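Local coordinates for ribosome inactivating type 1 protein (Iris hollandica, PDB 3MVG) that belongs to the type 1 ribosome-inactivating proteins, single-chain plant proteins named for putting ribosomes out of action, at residues F55-R60 and G125-A130. Residues are numbered along the deposited sequence; the frame is centred on the assembly and turned at random. Where two conformers were deposited one is given.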
loop_
_atom_site.group_PDB
_atom_site.type_symbol
_atom_site.label_atom_id
_atom_site.label_comp_id
_atom_site.label_asym_id
_atom_site.label_seq_id
_atom_site.Cartn_x
_atom_site.Cartn_y
_atom_site.Cartn_z
ATOM N N PHE A 55 4.881 -21.507 -6.007
ATOM C CA PHE A 55 6.147 -22.256 -5.972
ATOM C C PHE A 55 6.963 -21.892 -4.742
ATOM O O PHE A 55 7.159 -20.710 -4.449
ATOM C CB PHE A 55 6.976 -21.961 -7.226
ATOM C CG PHE A 55 6.366 -22.461 -8.513
ATOM C CD1 PHE A 55 5.336 -21.769 -9.135
ATOM C CD2 PHE A 55 6.859 -23.612 -9.131
ATOM C CE1 PHE A 55 4.786 -22.222 -10.331
ATOM C CE2 PHE A 55 6.316 -24.071 -10.338
ATOM C CZ PHE A 55 5.282 -23.379 -10.935
ATOM N N ASP A 56 7.440 -22.906 -4.023
ATOM C CA ASP A 56 8.271 -22.691 -2.839
ATOM C C ASP A 56 9.734 -22.410 -3.202
ATOM O O ASP A 56 10.041 -22.209 -4.374
ATOM C CB ASP A 56 8.115 -23.849 -1.842
ATOM C CG ASP A 56 8.793 -25.140 -2.289
ATOM O OD1 ASP A 56 9.541 -25.145 -3.298
ATOM O OD2 ASP A 56 8.562 -26.162 -1.611
ATOM N N TRP A 57 10.622 -22.369 -2.209
ATOM C CA TRP A 57 12.022 -22.013 -2.478
ATOM C C TRP A 57 12.706 -22.976 -3.446
ATOM O O TRP A 57 13.623 -22.576 -4.161
ATOM C CB TRP A 57 12.859 -21.892 -1.200
ATOM C CG TRP A 57 12.446 -20.794 -0.253
ATOM C CD1 TRP A 57 11.992 -20.952 1.024
ATOM C CD2 TRP A 57 12.459 -19.377 -0.497
ATOM N NE1 TRP A 57 11.727 -19.733 1.593
ATOM C CE2 TRP A 57 11.995 -18.748 0.681
ATOM C CE3 TRP A 57 12.824 -18.580 -1.588
ATOM C CZ2 TRP A 57 11.870 -17.361 0.793
ATOM C CZ3 TRP A 57 12.696 -17.198 -1.478
ATOM C CH2 TRP A 57 12.226 -16.606 -0.293
ATOM N N GLY A 58 12.261 -24.228 -3.472
ATOM C CA GLY A 58 12.805 -25.224 -4.399
ATOM C C GLY A 58 11.992 -25.394 -5.670
ATOM O O GLY A 58 12.154 -26.378 -6.391
ATOM N N ASN A 59 11.123 -24.425 -5.961
ATOM C CA ASN A 59 10.181 -24.515 -7.078
ATOM C C ASN A 59 9.277 -25.737 -7.086
ATOM O O ASN A 59 8.861 -26.205 -8.146
ATOM C CB ASN A 59 10.876 -24.335 -8.431
ATOM C CG ASN A 59 11.186 -22.897 -8.722
ATOM O OD1 ASN A 59 10.472 -21.987 -8.276
ATOM N ND2 ASN A 59 12.253 -22.667 -9.467
ATOM N N ARG A 60 8.969 -26.248 -5.897
ATOM C CA ARG A 60 7.932 -27.259 -5.758
ATOM C C ARG A 60 6.594 -26.539 -5.700
ATOM O O ARG A 60 6.399 -25.673 -4.843
ATOM C CB ARG A 60 8.146 -28.086 -4.495
ATOM C CG ARG A 60 9.422 -28.917 -4.511
ATOM C CD ARG A 60 9.771 -29.410 -3.118
ATOM N NE ARG A 60 10.190 -28.311 -2.255
ATOM C CZ ARG A 60 11.458 -27.990 -2.019
ATOM N NH1 ARG A 60 12.440 -28.688 -2.573
ATOM N NH2 ARG A 60 11.743 -26.974 -1.224
ATOM N N GLY A 125 4.398 -13.533 5.804
ATOM C CA GLY A 125 5.520 -12.969 5.058
ATOM C C GLY A 125 5.907 -13.968 3.995
ATOM O O GLY A 125 5.249 -15.006 3.848
ATOM N N ILE A 126 6.986 -13.680 3.269
ATOM C CA ILE A 126 7.415 -14.560 2.187
ATOM C C ILE A 126 7.951 -15.901 2.696
ATOM O O ILE A 126 7.678 -16.932 2.090
ATOM C CB ILE A 126 8.363 -13.817 1.201
ATOM C CG1 ILE A 126 7.660 -12.585 0.601
ATOM C CG2 ILE A 126 8.918 -14.753 0.113
ATOM C CD1 ILE A 126 6.323 -12.859 -0.087
ATOM N N ASN A 127 8.673 -15.910 3.811
ATOM C CA ASN A 127 9.099 -17.196 4.360
ATOM C C ASN A 127 7.922 -18.066 4.830
ATOM O O ASN A 127 7.872 -19.239 4.484
ATOM C CB ASN A 127 10.184 -17.041 5.427
ATOM C CG ASN A 127 11.560 -16.827 4.828
ATOM O OD1 ASN A 127 12.020 -17.622 4.007
ATOM N ND2 ASN A 127 12.226 -15.754 5.242
ATOM N N PRO A 128 6.950 -17.493 5.577
ATOM C CA PRO A 128 5.742 -18.284 5.886
ATOM C C PRO A 128 5.007 -18.766 4.648
ATOM O O PRO A 128 4.502 -19.885 4.635
ATOM C CB PRO A 128 4.892 -17.315 6.713
ATOM C CG PRO A 128 5.915 -16.487 7.422
ATOM C CD PRO A 128 7.032 -16.285 6.424
ATOM N N LEU A 129 4.962 -17.936 3.608
ATOM C CA LEU A 129 4.323 -18.308 2.349
ATOM C C LEU A 129 5.014 -19.539 1.738
ATOM O O LEU A 129 4.358 -20.517 1.371
ATOM C CB LEU A 129 4.340 -17.119 1.380
ATOM C CG LEU A 129 3.255 -17.041 0.305
ATOM C CD1 LEU A 129 3.252 -15.674 -0.364
ATOM C CD2 LEU A 129 3.424 -18.134 -0.731
ATOM N N ALA A 130 6.343 -19.491 1.656
ATOM C CA ALA A 130 7.132 -20.621 1.148
ATOM C C ALA A 130 6.929 -21.876 1.990
ATOM O O ALA A 130 6.721 -22.960 1.450
ATOM C CB ALA A 130 8.606 -20.255 1.083
HETATM O O HOH W 1 10.056 -23.585 0.799
HETATM O O HOH W 2 10.550 -20.409 4.250
#
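The indole of W57 carries A130 CB over one face, 3.6 Å from the centroid of the five-membered ring and 29° off its normal, a CH-pi contact. At the edge, near the ring plane, sits N127 OD1; the bond from W57 NE1 is weak, 3.2 Å long and bent to 125°. The oxygen of water 2, at the ring edge and in plane, accepts from W57 NE1 at 3.0 Å and donates to N127 O, so NE1 reaches N127 twice, weakly at the side chain and through water at the backbone. I126 CG2 reaches the benzo end obliquely, 3.8 Å from W57 CH2. W57 CG lies anti to the carbonyl carbon, beside the backbone N, and the far end of the side chain comes nearer the helix than its root does. In the preceding residue, D56 OD1 accepts from R60 N at 2.9 Å, met from 50° above the carboxylate plane, while D56 OD2 uses its syn lone pair for R60 NE in a salt bridge and is also hydrogen-bonded to T134 OG1, further along helix 126-138. A type I beta turn, D56 to N59, thus links antiparallel strands 49-55 and 61-67 of the ribosome-inactivating protein fold and docks on the first turn of that helix.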